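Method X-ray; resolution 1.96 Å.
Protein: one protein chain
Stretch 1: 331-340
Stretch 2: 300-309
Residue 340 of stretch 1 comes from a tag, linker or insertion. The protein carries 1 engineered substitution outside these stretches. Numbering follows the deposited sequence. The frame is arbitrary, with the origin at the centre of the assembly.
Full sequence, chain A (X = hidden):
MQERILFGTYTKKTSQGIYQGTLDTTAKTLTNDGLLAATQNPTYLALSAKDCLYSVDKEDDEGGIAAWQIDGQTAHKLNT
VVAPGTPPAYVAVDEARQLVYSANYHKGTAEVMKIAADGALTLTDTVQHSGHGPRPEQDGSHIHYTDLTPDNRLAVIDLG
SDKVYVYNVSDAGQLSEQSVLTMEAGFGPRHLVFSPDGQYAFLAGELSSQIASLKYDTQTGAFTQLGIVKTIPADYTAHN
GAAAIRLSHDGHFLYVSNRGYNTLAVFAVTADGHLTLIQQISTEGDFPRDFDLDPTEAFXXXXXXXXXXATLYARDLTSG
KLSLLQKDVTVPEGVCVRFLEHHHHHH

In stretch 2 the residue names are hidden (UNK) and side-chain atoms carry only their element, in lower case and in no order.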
ATOM      1  N   VAL A 331       8.180  16.791   1.596  1.00  8.91           N
ATOM      2  CA  VAL A 331       6.951  16.172   2.079  1.00 10.85           C
ATOM      3  C   VAL A 331       7.389  15.578   3.409  1.00 13.01           C
ATOM      4  O   VAL A 331       8.059  14.545   3.443  1.00 12.67           O
ATOM      5  CB  VAL A 331       6.462  15.018   1.176  1.00 12.99           C
ATOM      6  CG1 VAL A 331       5.263  14.329   1.834  1.00 13.93           C
ATOM      7  CG2 VAL A 331       6.067  15.548  -0.197  1.00 12.49           C
ATOM      8  N   PRO A 332       7.019  16.224   4.524  1.00 13.97           N
ATOM      9  CA  PRO A 332       7.406  15.735   5.849  1.00 13.78           C
ATOM     10  C   PRO A 332       6.922  14.347   6.254  1.00 13.69           C
ATOM     11  O   PRO A 332       5.726  14.066   6.247  1.00 11.23           O
ATOM     12  CB  PRO A 332       6.890  16.830   6.784  1.00 15.66           C
ATOM     13  CG  PRO A 332       5.698  17.358   6.061  1.00 16.93           C
ATOM     14  CD  PRO A 332       6.192  17.439   4.633  1.00 17.55           C
ATOM     15  N   GLU A 333       7.877  13.488   6.605  1.00 12.03           N
ATOM     16  CA  GLU A 333       7.586  12.133   7.058  1.00 10.33           C
ATOM     17  C   GLU A 333       6.656  11.366   6.116  1.00 10.11           C
ATOM     18  O   GLU A 333       5.833  10.572   6.567  1.00 12.65           O
ATOM     19  CB  GLU A 333       6.959  12.194   8.458  1.00  6.23           C
ATOM     20  CG  GLU A 333       7.731  13.062   9.456  1.00 13.13           C
ATOM     21  CD  GLU A 333       7.070  13.115  10.827  1.00 18.11           C
ATOM     22  OE1 GLU A 333       6.932  12.050  11.464  1.00 22.16           O
ATOM     23  OE2 GLU A 333       6.690  14.219  11.265  1.00 14.91           O
ATOM     24  N   GLY A 334       6.797  11.592   4.812  1.00  9.15           N
ATOM     25  CA  GLY A 334       5.943  10.928   3.837  1.00 11.16           C
ATOM     26  C   GLY A 334       6.038   9.413   3.775  1.00 11.13           C
ATOM     27  O   GLY A 334       7.137   8.864   3.676  1.00  7.96           O
ATOM     28  N   VAL A 335       4.887   8.739   3.813  1.00  9.33           N
ATOM     29  CA  VAL A 335       4.844   7.278   3.763  1.00  6.97           C
ATOM     30  C   VAL A 335       3.699   6.693   2.923  1.00 10.39           C
ATOM     31  O   VAL A 335       3.481   5.480   2.921  1.00 10.61           O
ATOM     32  CB  VAL A 335       4.759   6.675   5.183  1.00 11.06           C
ATOM     33  CG1 VAL A 335       6.059   6.943   5.939  1.00  8.94           C
ATOM     34  CG2 VAL A 335       3.568   7.271   5.939  1.00 12.77           C
ATOM     35  N   CYS A 336       2.963   7.548   2.222  1.00  8.94           N
ATOM     36  CA  CYS A 336       1.869   7.077   1.370  1.00  7.59           C
ATOM     37  C   CYS A 336       1.654   8.022   0.203  1.00 10.72           C
ATOM     38  O   CYS A 336       1.604   9.238   0.379  1.00 11.62           O
ATOM     39  CB  CYS A 336       0.565   6.946   2.166  1.00 13.51           C
ATOM     40  SG  CYS A 336      -0.849   6.322   1.192  1.00 14.40           S
ATOM     41  N   VAL A 337       1.538   7.452  -0.992  1.00 10.71           N
ATOM     42  CA  VAL A 337       1.318   8.228  -2.208  1.00 10.09           C
ATOM     43  C   VAL A 337      -0.039   7.835  -2.762  1.00 13.26           C
ATOM     44  O   VAL A 337      -0.266   6.688  -3.135  1.00 12.68           O
ATOM     45  CB  VAL A 337       2.396   7.931  -3.266  1.00 12.18           C
ATOM     46  CG1 VAL A 337       2.021   8.596  -4.587  1.00 14.96           C
ATOM     47  CG2 VAL A 337       3.737   8.434  -2.783  1.00 14.80           C
ATOM     48  N   ARG A 338      -0.937   8.805  -2.831  1.00 10.03           N
ATOM     49  CA  ARG A 338      -2.281   8.545  -3.305  1.00 13.05           C
ATOM     50  C   ARG A 338      -2.708   9.495  -4.410  1.00 15.38           C
ATOM     51  O   ARG A 338      -3.136  10.607  -4.143  1.00 12.62           O
ATOM     52  CB  ARG A 338      -3.272   8.645  -2.147  1.00 16.41           C
ATOM     53  CG  ARG A 338      -4.729   8.590  -2.560  1.00 24.54           C
ATOM     54  CD  ARG A 338      -5.005   7.254  -3.205  1.00 34.53           C
ATOM     55  NE  ARG A 338      -4.570   6.251  -2.248  1.00 41.76           N
ATOM     56  CZ  ARG A 338      -3.908   5.139  -2.535  1.00 38.13           C
ATOM     57  NH1 ARG A 338      -3.602   4.819  -3.788  1.00 32.67           N
ATOM     58  NH2 ARG A 338      -3.523   4.357  -1.538  1.00 29.27           N
ATOM     59  N   PHE A 339      -2.602   9.054  -5.658  1.00 12.51           N
ATOM     60  CA  PHE A 339      -3.016   9.903  -6.774  1.00 15.80           C
ATOM     61  C   PHE A 339      -4.533   9.922  -6.825  1.00 19.47           C
ATOM     62  O   PHE A 339      -5.175   8.943  -6.498  1.00 14.05           O
ATOM     63  CB  PHE A 339      -2.557   9.337  -8.112  1.00 15.33           C
ATOM     64  CG  PHE A 339      -1.128   9.620  -8.428  1.00 13.57           C
ATOM     65  CD1 PHE A 339      -0.137   8.710  -8.098  1.00 12.54           C
ATOM     66  CD2 PHE A 339      -0.776  10.791  -9.080  1.00 13.51           C
ATOM     67  CE1 PHE A 339       1.188   8.953  -8.418  1.00 13.15           C
ATOM     68  CE2 PHE A 339       0.548  11.055  -9.410  1.00 13.52           C
ATOM     69  CZ  PHE A 339       1.533  10.134  -9.081  1.00 11.64           C
ATOM     70  N   LEU A 340      -5.111  11.029  -7.271  1.00 16.64           N
ATOM     71  CA  LEU A 340      -6.559  11.062  -7.470  1.00 19.12           C
ATOM     72  C   LEU A 340      -6.614  10.231  -8.761  1.00 25.60           C
ATOM     73  O   LEU A 340      -5.692  10.211  -9.537  1.00 22.31           O
ATOM     74  CB  LEU A 340      -7.074  12.491  -7.679  1.00 19.86           C
ATOM     75  CG  LEU A 340      -7.450  13.316  -6.443  1.00 21.88           C
ATOM     76  CD1 LEU A 340      -8.844  12.971  -5.956  1.00 21.53           C
ATOM     77  CD2 LEU A 340      -6.444  13.090  -5.326  1.00 21.47           C
ATOM     78  N   UNK A 300       6.276   8.238 -12.195  1.00 14.12           N
ATOM     79  CA  UNK A 300       6.245   7.525 -10.927  1.00  8.27           C
ATOM     80  C   UNK A 300       6.675   8.521  -9.861  1.00 10.45           C
ATOM     81  O   UNK A 300       7.608   9.299 -10.072  1.00 12.80           O
ATOM     82  c   UNK A 300       7.222   6.334 -10.882  1.00 10.93           C
ATOM     83  c   UNK A 300       6.745   5.227 -11.817  1.00  8.52           C
ATOM     84  c   UNK A 300       7.317   5.804  -9.450  1.00 10.74           C
ATOM     85  N   UNK A 301       5.973   8.518  -8.737  1.00  7.75           N
ATOM     86  CA  UNK A 301       6.308   9.397  -7.623  1.00  9.82           C
ATOM     87  C   UNK A 301       6.554   8.514  -6.411  1.00 10.71           C
ATOM     88  O   UNK A 301       5.757   7.629  -6.114  1.00  8.53           O
ATOM     89  c   UNK A 301       5.155  10.383  -7.305  1.00 15.43           C
ATOM     90  c   UNK A 301       5.428  11.109  -5.988  1.00 11.81           C
ATOM     91  c   UNK A 301       5.016  11.387  -8.432  1.00 13.78           C
ATOM     92  N   UNK A 302       7.670   8.742  -5.729  1.00  9.63           N
ATOM     93  CA  UNK A 302       8.014   7.975  -4.541  1.00  8.09           C
ATOM     94  C   UNK A 302       8.270   8.954  -3.403  1.00 10.19           C
ATOM     95  O   UNK A 302       8.715  10.077  -3.638  1.00 10.18           O
ATOM     96  c   UNK A 302       9.302   7.129  -4.758  1.00 15.15           C
ATOM     97  c   UNK A 302       9.637   6.336  -3.489  1.00 10.59           C
ATOM     98  c   UNK A 302      10.463   8.032  -5.127  1.00 13.91           C
ATOM     99  N   UNK A 303       7.962   8.544  -2.179  1.00 11.84           N
ATOM    100  CA  UNK A 303       8.214   9.396  -1.020  1.00  8.97           C
ATOM    101  C   UNK A 303       9.165   8.670  -0.093  1.00 12.27           C
ATOM    102  O   UNK A 303       9.063   7.458   0.082  1.00 10.38           O
ATOM    103  c   UNK A 303       6.054  10.676  -1.050  1.00 14.50           C
ATOM    104  c   UNK A 303       6.925   9.748  -0.231  1.00  9.92           C
ATOM    105  c   UNK A 303       6.163   8.482   0.147  1.00 10.77           C
ATOM    106  N   UNK A 304      10.100   9.419   0.487  1.00  9.99           N
ATOM    107  CA  UNK A 304      11.082   8.861   1.406  1.00  9.04           C
ATOM    108  C   UNK A 304      10.757   9.316   2.817  1.00 11.51           C
ATOM    109  O   UNK A 304      10.756  10.510   3.118  1.00 11.73           O
ATOM    110  c   UNK A 304      12.884   8.806  -0.363  1.00 11.69           C
ATOM    111  o   UNK A 304      13.171   7.622  -0.537  1.00 12.37           O
ATOM    112  n   UNK A 304      12.889   9.698  -1.349  1.00  8.50           N
ATOM    113  c   UNK A 304      12.485   9.315   1.005  1.00  9.13           C
ATOM    114  N   UNK A 305      10.495   8.339   3.675  1.00 11.44           N
ATOM    115  CA  UNK A 305      10.120   8.554   5.066  1.00 12.62           C
ATOM    116  C   UNK A 305      11.106   9.313   5.952  1.00 15.67           C
ATOM    117  O   UNK A 305      10.724  10.272   6.628  1.00 12.97           O
ATOM    118  c   UNK A 305       9.069   5.852   7.708  1.00 17.38           C
ATOM    119  c   UNK A 305       9.807   7.193   5.701  1.00 12.52           C
ATOM    120  n   UNK A 305       9.116   4.839   6.851  1.00 15.18           N
ATOM    121  c   UNK A 305       9.368   7.236   7.148  1.00 17.43           C
ATOM    122  o   UNK A 305       8.799   5.699   8.896  1.00 32.40           O
ATOM    123  N   UNK A 306      12.368   8.899   5.948  1.00 14.53           N
ATOM    124  CA  UNK A 306      13.364   9.519   6.821  1.00 14.99           C
ATOM    125  C   UNK A 306      14.021  10.819   6.360  1.00 15.68           C
ATOM    126  O   UNK A 306      14.578  11.547   7.183  1.00 17.10           O
ATOM    127  o   UNK A 306      12.874   7.340   8.533  1.00 17.22           O
ATOM    128  c   UNK A 306      14.460   8.502   7.169  1.00 14.04           C
ATOM    129  c   UNK A 306      13.919   7.281   7.888  1.00 17.13           C
ATOM    130  n   UNK A 306      14.641   6.172   7.798  1.00 16.82           N
ATOM    131  N   UNK A 307      13.964  11.122   5.067  1.00 12.32           N
ATOM    132  CA  UNK A 307      14.581  12.345   4.568  1.00 14.65           C
ATOM    133  C   UNK A 307      13.575  13.419   4.160  1.00 14.26           C
ATOM    134  O   UNK A 307      13.948  14.463   3.628  1.00 11.24           O
ATOM    135  o   UNK A 307      14.901  11.144   2.480  1.00 14.02           O
ATOM    136  c   UNK A 307      15.536  12.040   3.400  1.00 15.52           C
ATOM    137  c   UNK A 307      16.822  11.391   3.927  1.00 14.17           C
ATOM    138  N   UNK A 308      12.297  13.155   4.418  1.00 11.99           N
ATOM    139  CA  UNK A 308      11.239  14.114   4.127  1.00 12.86           C
ATOM    140  C   UNK A 308      11.223  14.632   2.694  1.00 13.03           C
ATOM    141  O   UNK A 308      11.000  15.820   2.472  1.00 13.28           O
ATOM    142  c   UNK A 308      11.363  15.316   5.069  1.00 16.23           C
ATOM    143  o   UNK A 308      10.516  14.133   6.949  1.00 15.89           O
ATOM    144  c   UNK A 308      11.392  14.914   6.526  1.00 22.30           C
ATOM    145  o   UNK A 308      12.294  15.386   7.250  1.00 28.63           O
ATOM    146  N   UNK A 309      11.460  13.762   1.721  1.00 10.44           N
ATOM    147  CA  UNK A 309      11.441  14.215   0.336  1.00 12.56           C
ATOM    148  C   UNK A 309      10.783  13.236  -0.617  1.00 15.36           C
ATOM    149  O   UNK A 309      10.767  12.033  -0.382  1.00 12.75           O
ATOM    150  n   UNK A 309      15.169  13.867   0.073  1.00 15.16           N
ATOM    151  o   UNK A 309      13.575  12.442   0.755  1.00 15.50           O
ATOM    152  c   UNK A 309      13.899  13.524   0.269  1.00 14.51           C
ATOM    153  c   UNK A 309      12.858  14.549  -0.156  1.00 12.27           C
TER
HETATM  154  O   HOH W   1       7.959   6.696   2.431  1.00 14.69           O
HETATM  155  O   HOH W   2       8.589  12.117   2.344  1.00 22.08           O

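Position 300 carries three carbons, one bearing the other two, and they point away from stretch 1 without touching it: a beta-branched valine, Val300. Position 301 repeats that three-carbon fork but points toward stretch 1, where it meets Val337 and the ring of Phe339. It is Val301, and its CG2 lies 3.8 Å from CZ of Phe339, oblique to the ring. Position 302 has the same fork, turned away again and touching nothing here, so it is Val302. At 303 the fork returns to the facing side, against Val337 and the backbone of Gly334, Val335 and Cys336. This is Val303, with CG1 3.7 Å from CG2 of Val337 and CG2 3.7 Å from O of Gly334.

Position 304 has two carbons, the second carrying an oxygen and a nitrogen, and points away; the short amide is Asn304. Both its backbone N, at 2.8 Å, and ND2 of Asn304, at 3.3 Å, donate to O of residue 309, tying the ends of the loop together. Position 305 has three carbons in a line before its oxygen and nitrogen, one more than 304, hence Gln305. Its extended chain lies along Val335, with CG 3.5 Å and the amide carbon CD 3.7 Å from CG1 of Val335.

Position 306, two carbons ending in oxygen and nitrogen, makes no contact with stretch 1 and is Asn306. At 307 one carbon carries an oxygen and a carbon, also clear of stretch 1: Thr307. Position 308 has two carbons, the second bearing two oxygens, one of them close to the backbone of Glu333. The carboxylate is Asp308; its OD2 accepts from N of Glu333 at 2.7 Å, while its backbone O accepts from N of Val331 at 3.1 Å. Position 309, two carbons with a terminal oxygen and nitrogen, points away and is Asn309, whose OD1 accepts from OG1 of Thr307 at 2.5 Å.

The contact joins two devices. Along the roughly antiparallel strands, alternation sends Val301 and Val303 toward stretch 1, and no direct backbone hydrogen bond links the strands. Water 1 sits between them, 2.7 Å from O of Val303 and 2.6 Å from O of Gly334; water 2 lies nearer the turn, 2.8 Å from O of Asn304 and 2.7 Å from O of Val331. At the loop end, Asp308 holds the type II turn from Val331 to Gly334 by two of its backbone nitrogens. Gly334 suits the close approach, since an ideal CB there would sit 3.3 Å from CB of Val303.

Stretch 2 300-309: VVVVNQNTDN
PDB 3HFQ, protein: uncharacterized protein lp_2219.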